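Local coordinates for cephalosporin hydroxylase CMCI (Streptomyces clavuligerus, PDB 2BM8), which probably takes part in cephamycin biosynthesis, in the hydroxylation of the cephalosporin nucleus, at residues N167-A172 against D181-E186; H147-A152 against V173-E178; D52-P55 against L61-L64. The protein carries 3 engineered substitutions. One frame throughout, in Å; residues are numbered along the deposited sequence.

Contact 1. Residues N167-A172 against D181-E186; sequences NIMKWA and DYFIIE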
loop_
_atom_site.group_PDB
_atom_site.type_symbol
_atom_site.label_atom_id
_atom_site.label_comp_id
_atom_site.label_asym_id
_atom_site.label_seq_id
_atom_site.Cartn_x
_atom_site.Cartn_y
_atom_site.Cartn_z
ATOM N N ASN B 167 20.347 -22.746 23.979
ATOM C CA ASN B 167 21.366 -23.587 24.613
ATOM C C ASN B 167 22.709 -23.476 23.910
ATOM O O ASN B 167 23.739 -23.382 24.562
ATOM C CB ASN B 167 20.919 -25.061 24.676
ATOM C CG ASN B 167 20.106 -25.386 25.947
ATOM O OD1 ASN B 167 20.460 -24.965 27.050
ATOM N ND2 ASN B 167 19.017 -26.141 25.783
ATOM N N ILE B 168 22.693 -23.462 22.581
ATOM C CA ILE B 168 23.911 -23.301 21.785
ATOM C C ILE B 168 24.512 -21.924 22.027
ATOM O O ILE B 168 25.725 -21.765 22.025
ATOM C CB ILE B 168 23.608 -23.496 20.281
ATOM C CG1 ILE B 168 23.168 -24.926 19.993
ATOM C CG2 ILE B 168 24.825 -23.176 19.428
ATOM C CD1 ILE B 168 22.451 -25.060 18.657
ATOM N N MET B 169 23.646 -20.936 22.238
ATOM C CA MET B 169 24.062 -19.562 22.573
ATOM C C MET B 169 24.772 -19.483 23.916
ATOM O O MET B 169 25.755 -18.776 24.037
ATOM C CB MET B 169 22.858 -18.615 22.609
ATOM C CG MET B 169 23.089 -17.258 21.973
ATOM S SD MET B 169 21.514 -16.539 21.442
ATOM C CE MET B 169 21.244 -15.361 22.711
ATOM N N LYS B 170 24.245 -20.190 24.915
ATOM C CA LYS B 170 24.845 -20.242 26.243
ATOM C C LYS B 170 26.224 -20.906 26.148
ATOM O O LYS B 170 27.196 -20.447 26.763
ATOM C CB LYS B 170 23.921 -20.993 27.225
ATOM C CG LYS B 170 24.579 -21.520 28.557
ATOM C CD LYS B 170 23.667 -22.552 29.257
ATOM C CE LYS B 170 24.324 -23.235 30.469
ATOM N NZ LYS B 170 24.295 -24.750 30.431
ATOM N N TRP B 171 26.309 -21.977 25.357
ATOM C CA TRP B 171 27.579 -22.646 25.120
ATOM C C TRP B 171 28.581 -21.701 24.444
ATOM O O TRP B 171 29.734 -21.608 24.867
ATOM C CB TRP B 171 27.408 -23.930 24.290
ATOM C CG TRP B 171 28.736 -24.530 23.952
ATOM C CD1 TRP B 171 29.462 -25.408 24.713
ATOM C CD2 TRP B 171 29.535 -24.240 22.802
ATOM N NE1 TRP B 171 30.653 -25.695 24.090
ATOM C CE2 TRP B 171 30.726 -24.990 22.919
ATOM C CE3 TRP B 171 29.360 -23.426 21.673
ATOM C CZ2 TRP B 171 31.732 -24.955 21.957
ATOM C CZ3 TRP B 171 30.359 -23.388 20.713
ATOM C CH2 TRP B 171 31.537 -24.148 20.866
ATOM N N ALA B 172 28.140 -20.994 23.411
ATOM C CA ALA B 172 29.044 -20.147 22.640
ATOM C C ALA B 172 29.536 -18.973 23.468
ATOM O O ALA B 172 30.687 -18.594 23.364
ATOM C CB ALA B 172 28.382 -19.663 21.357
ATOM N N ASP B 181 32.923 -10.764 18.658
ATOM C CA ASP B 181 32.411 -11.889 17.860
ATOM C C ASP B 181 30.902 -11.824 17.699
ATOM O O ASP B 181 30.204 -11.375 18.584
ATOM C CB ASP B 181 32.788 -13.234 18.492
ATOM C CG ASP B 181 34.286 -13.527 18.421
ATOM O OD1 ASP B 181 35.028 -12.790 17.737
ATOM O OD2 ASP B 181 34.810 -14.487 19.021
ATOM N N TYR B 182 30.402 -12.266 16.557
ATOM C CA TYR B 182 28.986 -12.180 16.267
ATOM C C TYR B 182 28.295 -13.522 16.493
ATOM O O TYR B 182 28.861 -14.573 16.238
ATOM C CB TYR B 182 28.787 -11.704 14.831
ATOM C CG TYR B 182 28.897 -10.201 14.677
ATOM C CD1 TYR B 182 30.123 -9.583 14.481
ATOM C CD2 TYR B 182 27.770 -9.395 14.743
ATOM C CE1 TYR B 182 30.215 -8.203 14.346
ATOM C CE2 TYR B 182 27.862 -8.022 14.608
ATOM C CZ TYR B 182 29.078 -7.436 14.408
ATOM O OH TYR B 182 29.153 -6.072 14.290
ATOM N N PHE B 183 27.094 -13.481 17.045
ATOM C CA PHE B 183 26.211 -14.630 17.053
ATOM C C PHE B 183 24.948 -14.164 16.366
ATOM O O PHE B 183 24.292 -13.260 16.860
ATOM C CB PHE B 183 25.908 -15.119 18.473
ATOM C CG PHE B 183 25.165 -16.448 18.515
ATOM C CD1 PHE B 183 25.835 -17.627 18.801
ATOM C CD2 PHE B 183 23.797 -16.514 18.265
ATOM C CE1 PHE B 183 25.153 -18.843 18.850
ATOM C CE2 PHE B 183 23.118 -17.737 18.313
ATOM C CZ PHE B 183 23.803 -18.894 18.605
ATOM N N ILE B 184 24.626 -14.789 15.233
ATOM C CA ILE B 184 23.558 -14.336 14.356
ATOM C C ILE B 184 22.491 -15.405 14.136
ATOM O O ILE B 184 22.798 -16.547 13.787
ATOM C CB ILE B 184 24.150 -13.898 13.006
ATOM C CG1 ILE B 184 24.917 -12.587 13.194
ATOM C CG2 ILE B 184 23.052 -13.706 11.971
ATOM C CD1 ILE B 184 25.880 -12.274 12.097
ATOM N N ILE B 185 21.232 -15.024 14.324
ATOM C CA ILE B 185 20.121 -15.927 14.053
ATOM C C ILE B 185 19.343 -15.374 12.890
ATOM O O ILE B 185 18.708 -14.340 12.999
ATOM C CB ILE B 185 19.230 -16.077 15.298
ATOM C CG1 ILE B 185 19.993 -16.814 16.393
ATOM C CG2 ILE B 185 17.971 -16.857 14.954
ATOM C CD1 ILE B 185 19.524 -16.525 17.777
ATOM N N GLU B 186 19.399 -16.058 11.762
ATOM C CA GLU B 186 18.698 -15.590 10.574
ATOM C C GLU B 186 17.241 -16.040 10.643
ATOM O O GLU B 186 16.956 -17.072 11.230
ATOM C CB GLU B 186 19.388 -16.109 9.311
ATOM C CG GLU B 186 20.841 -15.646 9.151
ATOM C CD GLU B 186 21.401 -15.845 7.741
ATOM O OE1 GLU B 186 20.680 -16.403 6.896
ATOM O OE2 GLU B 186 22.574 -15.465 7.486
#

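Contact 2. Residues H147-A152 against V173-E178; sequences HLREMA and VDHLLE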
loop_
_atom_site.group_PDB
_atom_site.type_symbol
_atom_site.label_atom_id
_atom_site.label_comp_id
_atom_site.label_asym_id
_atom_site.label_seq_id
_atom_site.Cartn_x
_atom_site.Cartn_y
_atom_site.Cartn_z
ATOM N N HIS B 147 34.823 -29.164 19.084
ATOM C CA HIS B 147 35.825 -28.919 18.058
ATOM C C HIS B 147 35.827 -27.441 17.743
ATOM O O HIS B 147 34.772 -26.801 17.720
ATOM C CB HIS B 147 35.557 -29.732 16.781
ATOM C CG HIS B 147 34.314 -29.333 16.031
ATOM N ND1 HIS B 147 33.189 -30.131 15.981
ATOM C CD2 HIS B 147 34.033 -28.247 15.269
ATOM C CE1 HIS B 147 32.266 -29.544 15.237
ATOM N NE2 HIS B 147 32.753 -28.399 14.795
ATOM N N LEU B 148 37.007 -26.877 17.531
ATOM C CA LEU B 148 37.091 -25.537 16.954
ATOM C C LEU B 148 36.515 -24.390 17.867
ATOM O O LEU B 148 36.033 -23.346 17.406
ATOM C CB LEU B 148 36.504 -25.584 15.524
ATOM C CG LEU B 148 37.034 -26.776 14.668
ATOM C CD1 LEU B 148 36.522 -26.765 13.226
ATOM C CD2 LEU B 148 38.578 -26.921 14.688
ATOM N N ARG B 149 36.593 -24.638 19.175
ATOM C CA ARG B 149 37.007 -23.623 20.146
ATOM C C ARG B 149 38.494 -23.378 19.857
ATOM O O ARG B 149 39.069 -22.362 20.226
ATOM C CB ARG B 149 36.880 -24.136 21.584
ATOM C CG ARG B 149 35.497 -24.614 22.000
ATOM C CD ARG B 149 35.512 -25.601 23.160
ATOM N NE ARG B 149 35.652 -24.911 24.440
ATOM C CZ ARG B 149 36.803 -24.674 25.078
ATOM N NH1 ARG B 149 37.976 -25.094 24.603
ATOM N NH2 ARG B 149 36.772 -24.017 26.229
ATOM N N GLU B 150 39.102 -24.381 19.234
ATOM C CA GLU B 150 40.434 -24.311 18.662
ATOM C C GLU B 150 40.611 -23.241 17.541
ATOM O O GLU B 150 41.744 -22.965 17.136
ATOM C CB GLU B 150 40.771 -25.735 18.163
ATOM C CG GLU B 150 42.100 -25.950 17.450
ATOM C CD GLU B 150 41.915 -26.490 16.031
ATOM O OE1 GLU B 150 41.429 -27.642 15.893
ATOM O OE2 GLU B 150 42.249 -25.768 15.054
ATOM N N MET B 151 39.529 -22.619 17.062
ATOM C CA MET B 151 39.613 -21.717 15.897
ATOM C C MET B 151 39.938 -20.262 16.225
ATOM O O MET B 151 39.877 -19.835 17.376
ATOM C CB MET B 151 38.331 -21.781 15.062
ATOM C CG MET B 151 38.172 -23.096 14.304
ATOM S SD MET B 151 39.095 -23.314 12.768
ATOM C CE MET B 151 40.740 -23.801 13.365
ATOM N N ALA B 152 40.295 -19.515 15.182
ATOM C CA ALA B 152 40.808 -18.154 15.326
ATOM C C ALA B 152 39.698 -17.104 15.339
ATOM O O ALA B 152 38.565 -17.359 14.936
ATOM C CB ALA B 152 41.801 -17.849 14.218
ATOM N N VAL B 173 28.669 -18.414 24.300
ATOM C CA VAL B 173 29.030 -17.269 25.122
ATOM C C VAL B 173 30.088 -17.676 26.144
ATOM O O VAL B 173 31.019 -16.921 26.391
ATOM C CB VAL B 173 27.793 -16.669 25.862
ATOM C CG1 VAL B 173 28.201 -15.953 27.145
ATOM C CG2 VAL B 173 27.014 -15.716 24.944
ATOM N N ASP B 174 29.941 -18.867 26.722
ATOM C CA ASP B 174 30.824 -19.339 27.790
ATOM C C ASP B 174 32.129 -19.956 27.254
ATOM O O ASP B 174 33.178 -19.822 27.887
ATOM C CB ASP B 174 30.094 -20.373 28.676
ATOM C CG ASP B 174 28.944 -19.761 29.511
ATOM O OD1 ASP B 174 28.974 -18.549 29.827
ATOM O OD2 ASP B 174 27.966 -20.436 29.912
ATOM N N HIS B 175 32.061 -20.608 26.088
ATOM C CA HIS B 175 33.146 -21.470 25.595
ATOM C C HIS B 175 33.771 -21.048 24.251
ATOM O O HIS B 175 34.799 -21.594 23.864
ATOM C CB HIS B 175 32.645 -22.926 25.479
ATOM C CG HIS B 175 32.188 -23.520 26.781
ATOM N ND1 HIS B 175 30.854 -23.696 27.097
ATOM C CD2 HIS B 175 32.891 -23.970 27.853
ATOM C CE1 HIS B 175 30.756 -24.223 28.308
ATOM N NE2 HIS B 175 31.976 -24.400 28.786
ATOM N N LEU B 176 33.176 -20.085 23.548
ATOM C CA LEU B 176 33.618 -19.744 22.193
ATOM C C LEU B 176 33.877 -18.262 21.926
ATOM O O LEU B 176 34.959 -17.901 21.496
ATOM C CB LEU B 176 32.608 -20.262 21.157
ATOM C CG LEU B 176 33.111 -20.342 19.707
ATOM C CD1 LEU B 176 34.543 -20.862 19.603
ATOM C CD2 LEU B 176 32.190 -21.204 18.869
ATOM N N LEU B 177 32.886 -17.411 22.163
ATOM C CA LEU B 177 32.954 -16.023 21.727
ATOM C C LEU B 177 33.907 -15.195 22.583
ATOM O O LEU B 177 33.991 -15.364 23.797
ATOM C CB LEU B 177 31.567 -15.381 21.754
ATOM C CG LEU B 177 30.423 -16.136 21.062
ATOM C CD1 LEU B 177 29.101 -15.518 21.453
ATOM C CD2 LEU B 177 30.560 -16.164 19.546
ATOM N N GLU B 178 34.640 -14.307 21.927
ATOM C CA GLU B 178 35.330 -13.232 22.605
ATOM C C GLU B 178 34.634 -11.931 22.243
ATOM O O GLU B 178 33.766 -11.900 21.388
ATOM C CB GLU B 178 36.788 -13.158 22.157
ATOM C CG GLU B 178 37.563 -14.469 22.211
ATOM C CD GLU B 178 38.931 -14.347 21.557
ATOM O OE1 GLU B 178 39.114 -13.447 20.697
ATOM O OE2 GLU B 178 39.834 -15.138 21.911
#

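Contact 3. Residues D52-P55 against L61-L64; sequences DFSP and LRML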
loop_
_atom_site.group_PDB
_atom_site.type_symbol
_atom_site.label_atom_id
_atom_site.label_comp_id
_atom_site.label_asym_id
_atom_site.label_seq_id
_atom_site.Cartn_x
_atom_site.Cartn_y
_atom_site.Cartn_z
ATOM N N ASP B 52 9.892 -15.602 -7.713
ATOM C CA ASP B 52 10.977 -15.018 -6.915
ATOM C C ASP B 52 11.135 -15.683 -5.558
ATOM O O ASP B 52 11.597 -15.048 -4.622
ATOM C CB ASP B 52 10.819 -13.498 -6.738
ATOM C CG ASP B 52 9.615 -13.106 -5.909
ATOM O OD1 ASP B 52 8.887 -13.988 -5.405
ATOM O OD2 ASP B 52 9.321 -11.908 -5.705
ATOM N N PHE B 53 10.767 -16.963 -5.458
ATOM C CA PHE B 53 10.915 -17.677 -4.201
ATOM C C PHE B 53 12.380 -17.702 -3.742
ATOM O O PHE B 53 12.721 -17.066 -2.737
ATOM C CB PHE B 53 10.382 -19.109 -4.273
ATOM C CG PHE B 53 10.894 -19.970 -3.160
ATOM C CD1 PHE B 53 11.453 -21.214 -3.421
ATOM C CD2 PHE B 53 10.885 -19.490 -1.842
ATOM C CE1 PHE B 53 11.967 -21.984 -2.390
ATOM C CE2 PHE B 53 11.401 -20.246 -0.809
ATOM C CZ PHE B 53 11.938 -21.503 -1.079
ATOM N N SER B 54 13.240 -18.433 -4.445
ATOM C CA SER B 54 14.656 -18.463 -4.055
ATOM C C SER B 54 15.523 -18.485 -5.304
ATOM O O SER B 54 16.149 -19.477 -5.608
ATOM C CB SER B 54 14.945 -19.662 -3.138
ATOM O OG SER B 54 16.214 -19.571 -2.506
ATOM N N PRO B 55 15.569 -17.365 -6.014
ATOM C CA PRO B 55 16.125 -17.330 -7.362
ATOM C C PRO B 55 17.630 -17.009 -7.432
ATOM O O PRO B 55 18.199 -17.006 -8.517
ATOM C CB PRO B 55 15.323 -16.198 -8.006
ATOM C CG PRO B 55 15.075 -15.227 -6.868
ATOM C CD PRO B 55 15.100 -16.030 -5.584
ATOM N N LEU B 61 25.869 -22.173 -7.868
ATOM C CA LEU B 61 25.228 -22.766 -6.682
ATOM C C LEU B 61 24.108 -21.860 -6.219
ATOM O O LEU B 61 24.224 -20.644 -6.275
ATOM C CB LEU B 61 26.219 -22.929 -5.528
ATOM C CG LEU B 61 27.579 -23.454 -5.950
ATOM C CD1 LEU B 61 28.617 -23.225 -4.878
ATOM C CD2 LEU B 61 27.443 -24.932 -6.320
ATOM N N ARG B 62 23.028 -22.466 -5.740
ATOM C CA ARG B 62 21.919 -21.705 -5.180
ATOM C C ARG B 62 22.389 -20.941 -3.957
ATOM O O ARG B 62 23.154 -21.475 -3.158
ATOM C CB ARG B 62 20.797 -22.645 -4.793
ATOM C CG ARG B 62 20.181 -23.335 -5.985
ATOM C CD ARG B 62 18.954 -24.093 -5.668
ATOM N NE ARG B 62 18.013 -23.228 -4.997
ATOM C CZ ARG B 62 17.159 -23.591 -4.056
ATOM N NH1 ARG B 62 17.057 -24.855 -3.656
ATOM N NH2 ARG B 62 16.389 -22.657 -3.519
ATOM N N MET B 63 21.932 -19.698 -3.830
ATOM C CA MET B 63 22.233 -18.836 -2.696
ATOM C C MET B 63 20.937 -18.547 -1.980
ATOM O O MET B 63 20.115 -17.802 -2.494
ATOM C CB MET B 63 22.820 -17.490 -3.163
ATOM C CG MET B 63 24.325 -17.379 -3.063
ATOM S SD MET B 63 24.864 -17.174 -1.382
ATOM C CE MET B 63 24.624 -15.497 -1.130
ATOM N N LEU B 64 20.769 -19.111 -0.789
ATOM C CA LEU B 64 19.582 -18.857 0.017
ATOM C C LEU B 64 19.608 -17.489 0.702
ATOM O O LEU B 64 18.589 -17.047 1.209
ATOM C CB LEU B 64 19.404 -19.942 1.077
ATOM C CG LEU B 64 18.998 -21.356 0.665
ATOM C CD1 LEU B 64 17.925 -21.850 1.613
ATOM C CD2 LEU B 64 18.510 -21.453 -0.764
#

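Contact 1. Residues N167-A172 against D181-E186
The carbonyl oxygen of Ile168 accepts the amide of Ala172 within the helix, N to O 2.9 Å, and on the strand side it comes obliquely upon the ring of Phe183, with O to CE1 4.4 Å. This is the helix-to-sheet interface of a beta-alpha-beta crossover in a Rossmann-like sheet with the 3-2-1-4-5-7-6 strand order of class I methyltransferases: strand 155-159 leads through helix 165-175 into strand 182-185, and the two short segments run antiparallel (173°) with axes 10.7 Å apart. The ring of Phe183 is the piece of the strand that meets the helix most broadly. With CG anti to the backbone N (chi1 -171°), Phe183 reaches up to the helix, where Met169 lies across it. Met169 CG sits over the middle of one face, 3.7 Å from the ring centroid, as a CH-pi contact. The sulfur follows as an oblique Met-aromatic contact, SD to centroid 4.3 Å. Ala172 CB adds a small methyl against Phe183 CD1, also obliquely, at 4.1 Å. The ring of Phe157, on the neighbouring strand 155-159, meets that of Phe183 with nearly parallel planes. Replacing Phe183 by an alanine would probably take away the face under Met169 CG and open a gap between helix and strand. Ile185 puts its CD1 in the plane of the Phe183 ring at the edge, and the same methyl meets Met169 SD at 4.2 Å.

Contact 2. Residues H147-A152 against V173-E178
Leu176 lays one methyl against the backbone of the facing loop: its CD1 lies 3.6 Å from Leu148 O and 3.7 Å from Arg149 CA. A chi1 of -163° places CG of the leucine beside its carbonyl carbon, which carries the branch across to the 147-152 segment. Beside it, Arg149 crosses His175. Its aliphatic part runs past the carbonyl of that residue, CG to His175 O being 3.6 Å, and NE then rests on the histidine side chain, 3.7 Å from CB. NE is also 3.5 Å from His175 O, but the angle is too poor for a hydrogen bond, and the guanidinium lies obliquely to that carbonyl oxygen. The bend at chi3 (80°) swings the guanidinium round, so that NH2 comes to the edge of the imidazole with the two planes 54° apart. In terms of the Rossmann-like fold, a loop between strands 132-136 and 155-159 is joined to the end of helix 165-175; Leu176 is the first residue there to depart from helical backbone angles. A second shell surrounds these groups. Trp171, further back on the helix, stacks its ring on that of His175 and also touches Leu176 and Arg149, so one indole touches all three residues. Asp174 CB lies over the rim of one face of the imidazole, 3.7 Å above its plane. On the loop side, Leu148 and Met151 both pack on Ile113 of strand 111-116, and Arg149 NE has a long, weak ion pair with Glu146. Further out, Asp174 OD1 is hydrogen-bonded to Tyr4 OH of a neighbouring subunit.

Contact 3. Residues D52-P55 against L61-L64
Two torsions bring Ser54 and Arg62 together: Ser54 turns OG to the side of its carbonyl carbon (chi1 -167°), which points the hydroxyl at the other segment, while Arg62 bends at chi3 (54°) and folds its guanidinium back toward the serine. The arginine arrives edge on. Ser54 OG and CB both lie near the guanidinium plane, with Arg62 NH2 3.3 Å from each. The guanidinium's hydrogen bonds run to the N-terminal part of the chain, where NH2 is bonded to Leu18 O and NH1 to Asp21 O; two backbone carbonyls thus hold the guanidinium in place. Leu64 brings CD2 to within 3.4 Å of Ser54 OG, so the hydroxyl is met by a methyl as well as by the arginine. The setting is the base of a small beta-hairpin. Strands 57-58 and 61-62 pair antiparallel, a backbone hydrogen bond between Tyr56 and Met63 continues the pairing, and Ser54 meets Leu64 where the two arms leave it, their CA atoms 6.4 Å apart. Asn92 ND2 secures the second arm by a hydrogen bond to Arg62 O. On the first arm, the Phe53 ring lies flat against its neighbour, with Ser54 CB over the ring centre and 3.8 Å above the plane. That ring also meets Tyr195 of a neighbouring subunit, and Asp52 OD1 makes a salt bridge with Arg194 of that neighbouring subunit.

Contact 3 closes first along the chain; contacts 1 and 2 follow with their segments alternating. The latter two lie 11 Å apart between centres and share helix 165-175: one uses its flank against the seven-stranded mixed sheet, the other its C-terminal end against a loop. Trp171 and Ala172 bridge them, the latter through a probable hydrogen bond from Leu177 N to Ala172 O (2.8 Å). Contact 3 lies across the chain's centre, about 25 Å from contact 1 and 31 Å from contact 2 between centres, at the base of a separate two-stranded hairpin. All three have residues reaching a second subunit, so the Rossmann-like core and the loop leading into the hairpin both meet a neighbouring copy in the six-chain assembly.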